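Local coordinates for protein type II restriction enzyme MunI (Mycoplasma, PDB 1D02) that recognises the double-stranded DNA sequence 5'-CAATTG-3' as a homodimer and cuts it after the first C, leaving 5'-phosphate ends, at residues P46-N51 with R135-I140; S122-L125 with G129-K132. The protein carries 1 engineered substitution. One frame throughout, in Å; residues are numbered along the deposited sequence.

Interaction 1 of 2, residues P46-N51 with R135-I140; sequences PKHLKN and RTIGGI
I137, in the last turn of helix 128-138, reaches across to H48 and L49, the two middle residues of a type I beta turn running from K47 to K50. The site belongs to the PD-(D/E)XK nuclease fold of MunI, where the loop after strand 40-44 meets the C-terminal end of this helix. With CG1 of I137 anti to the carbonyl carbon (chi1 -65°) and the chain then extended, CD1 is carried out toward the loop. I137 CD1 meets L49 CD2 at 3.5 Å, a tight methyl contact, and the two side chains cross obliquely. The CB bond of L49 does not aim at the helix, and it is the CD2 methyl that closes the approach. I137 CD1 also lies 3.6 Å from the carbonyl O of H48. The other branch, I137 CG2, sits 3.8 Å from H48 CB and approaches the imidazole at a slant. A branched, apolar residue suits this place because it can touch both turn residues at once. H48 offers CB to I137 and its ring, edge-to-face, to F96 of strand 93-101; buried L49 suits its apolar setting, packing also on V80, P82 and F96. The turn is closed by K50 N to K47 O at 3.2 Å. Beyond I137 the helix stops at G139, whose phi of 87° is easily adopted by glycine, while G139 N still bonds R135 O at 3.0 Å. R135 grips the chain after the helix, bonding the carbonyls of D142 and I145 as well as that of I140. R135 NH1 donates to I140 O at 2.9 Å (N-H...O angle 153°); I140 O lies close to the guanidinium plane, while NH1 stands above the carbonyl plane of I140.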
# COMPACT_ATOMS: atom_id res chain seq x y z
N PRO D 46 6.16 -0.85 -18.97
CA PRO D 46 7.63 -0.69 -18.98
C PRO D 46 8.26 -1.88 -18.25
O PRO D 46 7.66 -2.43 -17.33
CB PRO D 46 7.84 0.61 -18.22
CG PRO D 46 6.60 0.68 -17.32
CD PRO D 46 5.52 0.27 -18.26
N LYS D 47 9.48 -2.27 -18.65
CA LYS D 47 10.16 -3.41 -18.06
C LYS D 47 11.31 -3.08 -17.12
O LYS D 47 12.05 -3.97 -16.71
CB LYS D 47 10.67 -4.32 -19.19
CG LYS D 47 9.52 -4.77 -20.10
CD LYS D 47 9.92 -5.93 -21.01
CE LYS D 47 10.86 -5.53 -22.11
NZ LYS D 47 11.03 -6.70 -23.07
N HIS D 48 11.46 -1.80 -16.76
CA HIS D 48 12.57 -1.38 -15.90
C HIS D 48 12.66 -2.01 -14.54
O HIS D 48 13.74 -2.06 -13.96
CB HIS D 48 12.55 0.14 -15.70
CG HIS D 48 12.40 0.92 -16.97
ND1 HIS D 48 11.22 0.94 -17.68
CD2 HIS D 48 13.28 1.66 -17.68
CE1 HIS D 48 11.39 1.66 -18.78
NE2 HIS D 48 12.63 2.10 -18.80
N LEU D 49 11.53 -2.48 -14.02
CA LEU D 49 11.46 -3.06 -12.69
C LEU D 49 11.16 -4.56 -12.72
O LEU D 49 10.64 -5.12 -11.75
CB LEU D 49 10.36 -2.31 -11.91
CG LEU D 49 10.65 -0.82 -11.65
CD1 LEU D 49 9.39 0.01 -11.83
CD2 LEU D 49 11.22 -0.65 -10.23
N LYS D 50 11.51 -5.21 -13.83
CA LYS D 50 11.29 -6.63 -14.01
C LYS D 50 12.14 -7.52 -13.08
O LYS D 50 11.75 -8.64 -12.77
CB LYS D 50 11.61 -7.00 -15.47
CG LYS D 50 11.36 -8.44 -15.92
CD LYS D 50 12.19 -8.76 -17.19
CE LYS D 50 11.35 -9.01 -18.45
NZ LYS D 50 10.45 -10.21 -18.36
N ASN D 51 13.30 -7.02 -12.65
CA ASN D 51 14.23 -7.84 -11.86
C ASN D 51 14.48 -7.22 -10.50
O ASN D 51 15.39 -6.40 -10.35
CB ASN D 51 15.54 -7.99 -12.66
CG ASN D 51 16.53 -8.95 -12.02
OD1 ASN D 51 16.25 -9.55 -11.00
ND2 ASN D 51 17.70 -9.10 -12.64
N ARG D 135 13.10 5.40 -7.10
CA ARG D 135 13.97 6.59 -7.15
C ARG D 135 15.32 6.28 -7.81
O ARG D 135 15.85 7.12 -8.56
CB ARG D 135 14.17 7.15 -5.74
CG ARG D 135 12.92 7.82 -5.14
CD ARG D 135 13.33 8.66 -3.94
NE ARG D 135 12.21 9.27 -3.21
CZ ARG D 135 11.60 10.41 -3.54
NH1 ARG D 135 11.95 11.10 -4.64
NH2 ARG D 135 10.69 10.91 -2.71
N THR D 136 15.86 5.09 -7.58
CA THR D 136 17.14 4.71 -8.19
C THR D 136 17.01 4.57 -9.70
O THR D 136 17.83 5.09 -10.47
CB THR D 136 17.65 3.34 -7.65
OG1 THR D 136 17.97 3.48 -6.27
CG2 THR D 136 18.88 2.85 -8.45
N ILE D 137 15.96 3.88 -10.13
CA ILE D 137 15.79 3.64 -11.55
C ILE D 137 15.33 4.88 -12.31
O ILE D 137 15.94 5.25 -13.32
CB ILE D 137 14.80 2.47 -11.77
CG1 ILE D 137 15.43 1.20 -11.21
CG2 ILE D 137 14.50 2.28 -13.28
CD1 ILE D 137 14.49 -0.00 -11.12
N GLY D 138 14.31 5.55 -11.81
CA GLY D 138 13.77 6.71 -12.50
C GLY D 138 14.59 7.98 -12.40
O GLY D 138 14.40 8.89 -13.20
N GLY D 139 15.46 8.07 -11.39
CA GLY D 139 16.29 9.26 -11.25
C GLY D 139 15.70 10.43 -10.47
O GLY D 139 16.34 11.48 -10.40
N ILE D 140 14.51 10.27 -9.88
CA ILE D 140 13.86 11.34 -9.14
C ILE D 140 14.14 11.24 -7.64
O ILE D 140 13.52 10.43 -6.94
CB ILE D 140 12.32 11.32 -9.35
CG1 ILE D 140 12.02 11.34 -10.86
CG2 ILE D 140 11.64 12.52 -8.63
CD1 ILE D 140 10.53 11.10 -11.19

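Interaction 2 of 2, residues S122-L125 with G129-K132; sequences SCKL and GLLK
The carbonyl O of K124 and the backbone N of L130 are joined through one hydroxyl, T127 OG1, which donates to the first and accepts from the second. The short 3-10 turn, closed by L125 N to S122 O at 3.2 Å, is thereby tied to the start of helix 128-138. Around this polar link leucine methyls lie against backbone carbonyl oxygens and the aliphatic stem of K124. CD1 of L130 lies 3.4 Å from K124 O and 3.9 Å from CE of K124, whose chain it meets at an angle. With CG between the backbone N and carbonyl carbon (chi1 63°) and a further bend at chi3, the lysine curls round that methyl, its CB, CG and CE all within about 4.2 Å of L130 CD1; its NZ forms a salt bridge with E120 of the second subunit. L131 CD2 comes to 3.4 Å from L125 O, while the CB bond of L125 points away from the helix and its side chain packs on F148 and V150. A lysine suits a place with an apolar neighbour, a subunit partner and a DNA phosphate alongside. The arrangement is a 3-10 turn leading into an alpha-helix at the subunit interface of this DNA-bound PD-(D/E)XK dimer.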
# COMPACT_ATOMS: atom_id res chain seq x y z
N SER D 122 -2.52 -0.36 -4.61
CA SER D 122 -1.65 0.66 -5.19
C SER D 122 -0.70 1.20 -4.16
O SER D 122 0.37 1.71 -4.51
CB SER D 122 -2.47 1.81 -5.80
OG SER D 122 -3.26 2.47 -4.84
N CYS D 123 -1.05 1.06 -2.88
CA CYS D 123 -0.19 1.59 -1.82
C CYS D 123 1.13 0.85 -1.67
O CYS D 123 1.97 1.27 -0.88
CB CYS D 123 -0.93 1.64 -0.48
SG CYS D 123 -2.31 2.82 -0.47
N LYS D 124 1.32 -0.25 -2.40
CA LYS D 124 2.60 -0.95 -2.34
C LYS D 124 3.72 0.01 -2.75
O LYS D 124 4.88 -0.17 -2.36
CB LYS D 124 2.62 -2.14 -3.29
CG LYS D 124 2.49 -1.79 -4.77
CD LYS D 124 2.26 -3.04 -5.64
CE LYS D 124 3.45 -4.01 -5.61
NZ LYS D 124 3.31 -5.15 -6.63
N LEU D 125 3.37 1.04 -3.52
CA LEU D 125 4.38 1.98 -4.00
C LEU D 125 4.93 2.84 -2.87
O LEU D 125 5.96 3.48 -3.04
CB LEU D 125 3.80 2.87 -5.10
CG LEU D 125 3.31 2.10 -6.33
CD1 LEU D 125 2.71 3.07 -7.34
CD2 LEU D 125 4.47 1.31 -6.94
N GLY D 129 10.97 -0.14 0.33
CA GLY D 129 11.68 -0.89 -0.67
C GLY D 129 11.39 -0.46 -2.09
O GLY D 129 12.32 -0.30 -2.89
N LEU D 130 10.11 -0.31 -2.44
CA LEU D 130 9.79 0.10 -3.81
C LEU D 130 10.11 1.57 -4.03
O LEU D 130 10.48 1.95 -5.14
CB LEU D 130 8.32 -0.20 -4.15
CG LEU D 130 8.09 -1.73 -4.30
CD1 LEU D 130 6.61 -2.01 -4.57
CD2 LEU D 130 8.91 -2.27 -5.48
N LEU D 131 9.98 2.40 -2.99
CA LEU D 131 10.33 3.81 -3.14
C LEU D 131 11.80 3.92 -3.53
O LEU D 131 12.16 4.67 -4.45
CB LEU D 131 10.09 4.57 -1.83
CG LEU D 131 8.64 4.94 -1.51
CD1 LEU D 131 8.53 5.48 -0.08
CD2 LEU D 131 8.15 6.00 -2.52
N LYS D 132 12.67 3.18 -2.84
CA LYS D 132 14.10 3.21 -3.16
C LYS D 132 14.37 2.70 -4.57
O LYS D 132 15.16 3.31 -5.31
CB LYS D 132 14.92 2.37 -2.16
CG LYS D 132 15.15 3.07 -0.83
CD LYS D 132 15.91 2.17 0.15
CE LYS D 132 16.12 2.87 1.49
NZ LYS D 132 16.97 2.03 2.38

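Both interactions use helix 128-138, at opposite ends: interaction 2 lies at its N-terminal start and interaction 1 at its C-terminal exit, with centres about 12 Å apart. Interaction 2 is local in sequence, buried, and faces the second subunit, whose E120 and D171 pair with K124 and K132. Interaction 1 joins parts 84 residues apart, is only partly buried, and is touched by no other protein chain of the assembly. Both set methyls near carbonyl oxygens; interaction 1 adds a direct methyl-methyl contact beside F96, whereas interaction 2 adds a threonine-mediated polar link and the aliphatic stem of a lysine. Each has its nearest atom about 4 Å from the DNA.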